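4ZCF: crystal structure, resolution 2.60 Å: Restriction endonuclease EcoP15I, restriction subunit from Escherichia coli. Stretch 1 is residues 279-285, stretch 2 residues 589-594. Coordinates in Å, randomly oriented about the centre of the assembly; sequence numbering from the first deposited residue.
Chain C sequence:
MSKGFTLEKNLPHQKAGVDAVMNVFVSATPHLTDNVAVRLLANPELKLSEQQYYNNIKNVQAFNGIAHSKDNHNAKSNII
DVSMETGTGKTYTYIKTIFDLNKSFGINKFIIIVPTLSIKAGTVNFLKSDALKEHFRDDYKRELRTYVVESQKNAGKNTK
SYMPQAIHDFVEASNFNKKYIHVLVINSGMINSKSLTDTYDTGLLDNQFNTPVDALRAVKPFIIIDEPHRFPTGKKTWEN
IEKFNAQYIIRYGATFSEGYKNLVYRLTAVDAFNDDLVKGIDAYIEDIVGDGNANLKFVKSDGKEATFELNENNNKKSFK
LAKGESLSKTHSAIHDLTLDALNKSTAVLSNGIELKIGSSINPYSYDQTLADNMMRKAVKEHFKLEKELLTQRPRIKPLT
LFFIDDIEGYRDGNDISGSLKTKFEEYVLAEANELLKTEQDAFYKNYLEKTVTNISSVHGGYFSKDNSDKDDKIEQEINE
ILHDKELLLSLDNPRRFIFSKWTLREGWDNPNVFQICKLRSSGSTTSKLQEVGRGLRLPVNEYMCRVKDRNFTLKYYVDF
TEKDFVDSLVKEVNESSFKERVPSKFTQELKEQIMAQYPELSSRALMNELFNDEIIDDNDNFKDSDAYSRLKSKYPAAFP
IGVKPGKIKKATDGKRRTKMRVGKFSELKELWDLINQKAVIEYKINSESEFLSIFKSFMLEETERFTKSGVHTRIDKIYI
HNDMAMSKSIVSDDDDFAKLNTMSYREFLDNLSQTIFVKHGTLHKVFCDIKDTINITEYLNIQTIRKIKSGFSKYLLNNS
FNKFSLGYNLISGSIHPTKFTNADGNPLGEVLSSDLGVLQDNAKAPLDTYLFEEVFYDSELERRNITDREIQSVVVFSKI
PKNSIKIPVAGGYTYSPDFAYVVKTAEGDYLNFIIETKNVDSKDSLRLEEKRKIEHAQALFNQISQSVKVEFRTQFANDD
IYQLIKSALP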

# COMPACT_ATOMS: atom_id res chain seq x y z
N LYS C 279 -39.41 2.35 -19.69
CA LYS C 279 -40.68 1.77 -19.22
C LYS C 279 -41.74 2.86 -18.98
O LYS C 279 -41.39 3.97 -18.57
CB LYS C 279 -40.48 1.02 -17.89
CG LYS C 279 -39.67 -0.26 -17.95
CD LYS C 279 -39.90 -1.03 -16.66
CE LYS C 279 -38.81 -2.03 -16.36
NZ LYS C 279 -37.91 -1.57 -15.27
N GLY C 280 -43.01 2.52 -19.20
CA GLY C 280 -44.12 3.42 -18.93
C GLY C 280 -44.44 3.42 -17.44
O GLY C 280 -43.93 2.56 -16.71
N ILE C 281 -45.26 4.37 -16.97
CA ILE C 281 -45.58 4.43 -15.53
C ILE C 281 -47.02 4.04 -15.21
O ILE C 281 -47.94 4.45 -15.92
CB ILE C 281 -45.19 5.79 -14.87
CG1 ILE C 281 -43.89 6.41 -15.46
CG2 ILE C 281 -45.16 5.70 -13.32
CD1 ILE C 281 -42.52 5.70 -15.09
N ASP C 282 -47.22 3.27 -14.11
CA ASP C 282 -48.52 2.86 -13.59
C ASP C 282 -48.61 3.20 -12.10
O ASP C 282 -48.22 2.40 -11.24
CB ASP C 282 -48.82 1.38 -13.88
CG ASP C 282 -49.21 1.09 -15.32
OD1 ASP C 282 -49.84 1.97 -15.96
OD2 ASP C 282 -48.91 -0.02 -15.81
N ALA C 283 -49.08 4.42 -11.81
CA ALA C 283 -49.18 4.97 -10.46
C ALA C 283 -50.36 4.47 -9.63
O ALA C 283 -51.48 4.37 -10.13
CB ALA C 283 -49.20 6.48 -10.53
N TYR C 284 -50.08 4.16 -8.34
CA TYR C 284 -51.03 3.68 -7.33
C TYR C 284 -51.06 4.62 -6.13
O TYR C 284 -50.04 4.76 -5.45
CB TYR C 284 -50.67 2.26 -6.86
CG TYR C 284 -50.80 1.19 -7.92
CD1 TYR C 284 -51.99 0.51 -8.11
CD2 TYR C 284 -49.70 0.83 -8.70
CE1 TYR C 284 -52.11 -0.49 -9.08
CE2 TYR C 284 -49.81 -0.17 -9.67
CZ TYR C 284 -51.01 -0.83 -9.85
OH TYR C 284 -51.12 -1.82 -10.81
N ILE C 285 -52.22 5.26 -5.87
CA ILE C 285 -52.43 6.18 -4.75
C ILE C 285 -53.19 5.45 -3.63
O ILE C 285 -54.39 5.17 -3.78
CB ILE C 285 -53.15 7.49 -5.19
CG1 ILE C 285 -52.87 7.94 -6.67
CG2 ILE C 285 -53.02 8.60 -4.17
CD1 ILE C 285 -51.48 8.49 -7.06
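Stretch 2 589-594: ELKEQI

Stretch 2 adds a short parallel strand to the edge of stretch 1. Residues 280-285 are extended, as are Lys591, Glu592 and Gln593, and the two strands run in the same N-to-C sense, their directions 28° apart (crossing angle -28°) and their axes 4.8 Å apart at closest approach. Although more than 300 residues separate them in sequence, they pair in register: Ile281 lies beside Lys591 (CA to CA 4.5 Å), Asp282 beside Glu592 (CA to CA 5.5 Å) and Ala283 beside Gln593 (CA to CA 4.8 Å).

The hydrogen bonds follow the staggered pattern of a parallel sheet, in which alternate residues of each strand turn their amide and carbonyl toward the neighbour. Ile281 N donates to Leu590 O at 3.1 Å, and Ile281 O accepts from Glu592 N, also at 3.1 Å and straighter, with an angle of 164° at the hydrogen. The ladder then slackens: Ala283 N to Glu592 O is a weak bond of 3.3 Å, and Ile594 N to Ala283 O a weak one of 3.4 Å. Between these rungs, Asp282 CA approaches Glu592 O at 3.4 Å in a CA-H...O contact. The carbonyl oxygens Ile281 O and Glu592 O lie only 2.9 Å apart; both are acceptors, so this closeness contributes no hydrogen bond.

Gly280 suits the start of the pairing because its CA lies 3.5 Å from Leu590 O; a CB there would point toward stretch 2 and come within 2.9 Å of that oxygen, a clash. Beyond it, side chains alternate between the sheet's two faces. Ile281 and Ala283 share one with Lys591 and Gln593. Branched, apolar Ile281 suits a buried extended strand; its CG1 is 4.4 Å from Lys591 CB, while the end of its side chain leads away. Ala283, also buried, needs little space with its single methyl. The other face carries Asp282 and Glu592. Asp282 is partly exposed, a place that suits a carboxylate, and its OD2 is hydrogen-bonded elsewhere in the structure; its CB also packs 3.7 Å from Ile594 CB.

Ile594 has the largest covered area of either stretch, and its CA-to-CB bond points toward stretch 1. Tyr284 starts sideways, but its long side chain brings the ring nearer, with CZ 3.4 Å and OH 3.3 Å from Ile594 CB. Ile594 CB meets the hydroxyl end of the tyrosine, oblique to the ring. Side chains of stretch 2 are modelled only to CB, so their outer contacts cannot be described.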

# COMPACT_ATOMS: atom_id res chain seq x y z
N GLU C 589 -50.73 7.36 -23.70
CA GLU C 589 -50.73 6.09 -22.96
C GLU C 589 -49.56 5.85 -21.97
O GLU C 589 -49.77 5.13 -20.98
CB GLU C 589 -50.84 4.92 -23.94
N LEU C 590 -48.35 6.41 -22.26
CA LEU C 590 -47.09 6.24 -21.50
C LEU C 590 -47.19 6.31 -19.95
O LEU C 590 -47.07 5.27 -19.29
CB LEU C 590 -46.00 7.16 -22.03
N LYS C 591 -47.43 7.51 -19.38
CA LYS C 591 -47.61 7.70 -17.94
C LYS C 591 -49.11 7.82 -17.67
O LYS C 591 -49.78 8.67 -18.28
CB LYS C 591 -46.86 8.94 -17.47
N GLU C 592 -49.66 6.92 -16.83
CA GLU C 592 -51.09 6.84 -16.48
C GLU C 592 -51.33 6.10 -15.15
O GLU C 592 -50.43 5.40 -14.67
CB GLU C 592 -51.86 6.14 -17.60
N GLN C 593 -52.54 6.24 -14.57
CA GLN C 593 -52.96 5.54 -13.35
C GLN C 593 -53.35 4.10 -13.76
O GLN C 593 -54.00 3.92 -14.80
CB GLN C 593 -54.15 6.25 -12.71
N ILE C 594 -52.91 3.08 -12.99
CA ILE C 594 -53.20 1.69 -13.34
C ILE C 594 -54.65 1.29 -13.12
O ILE C 594 -55.29 1.76 -12.18
CB ILE C 594 -52.28 0.77 -12.58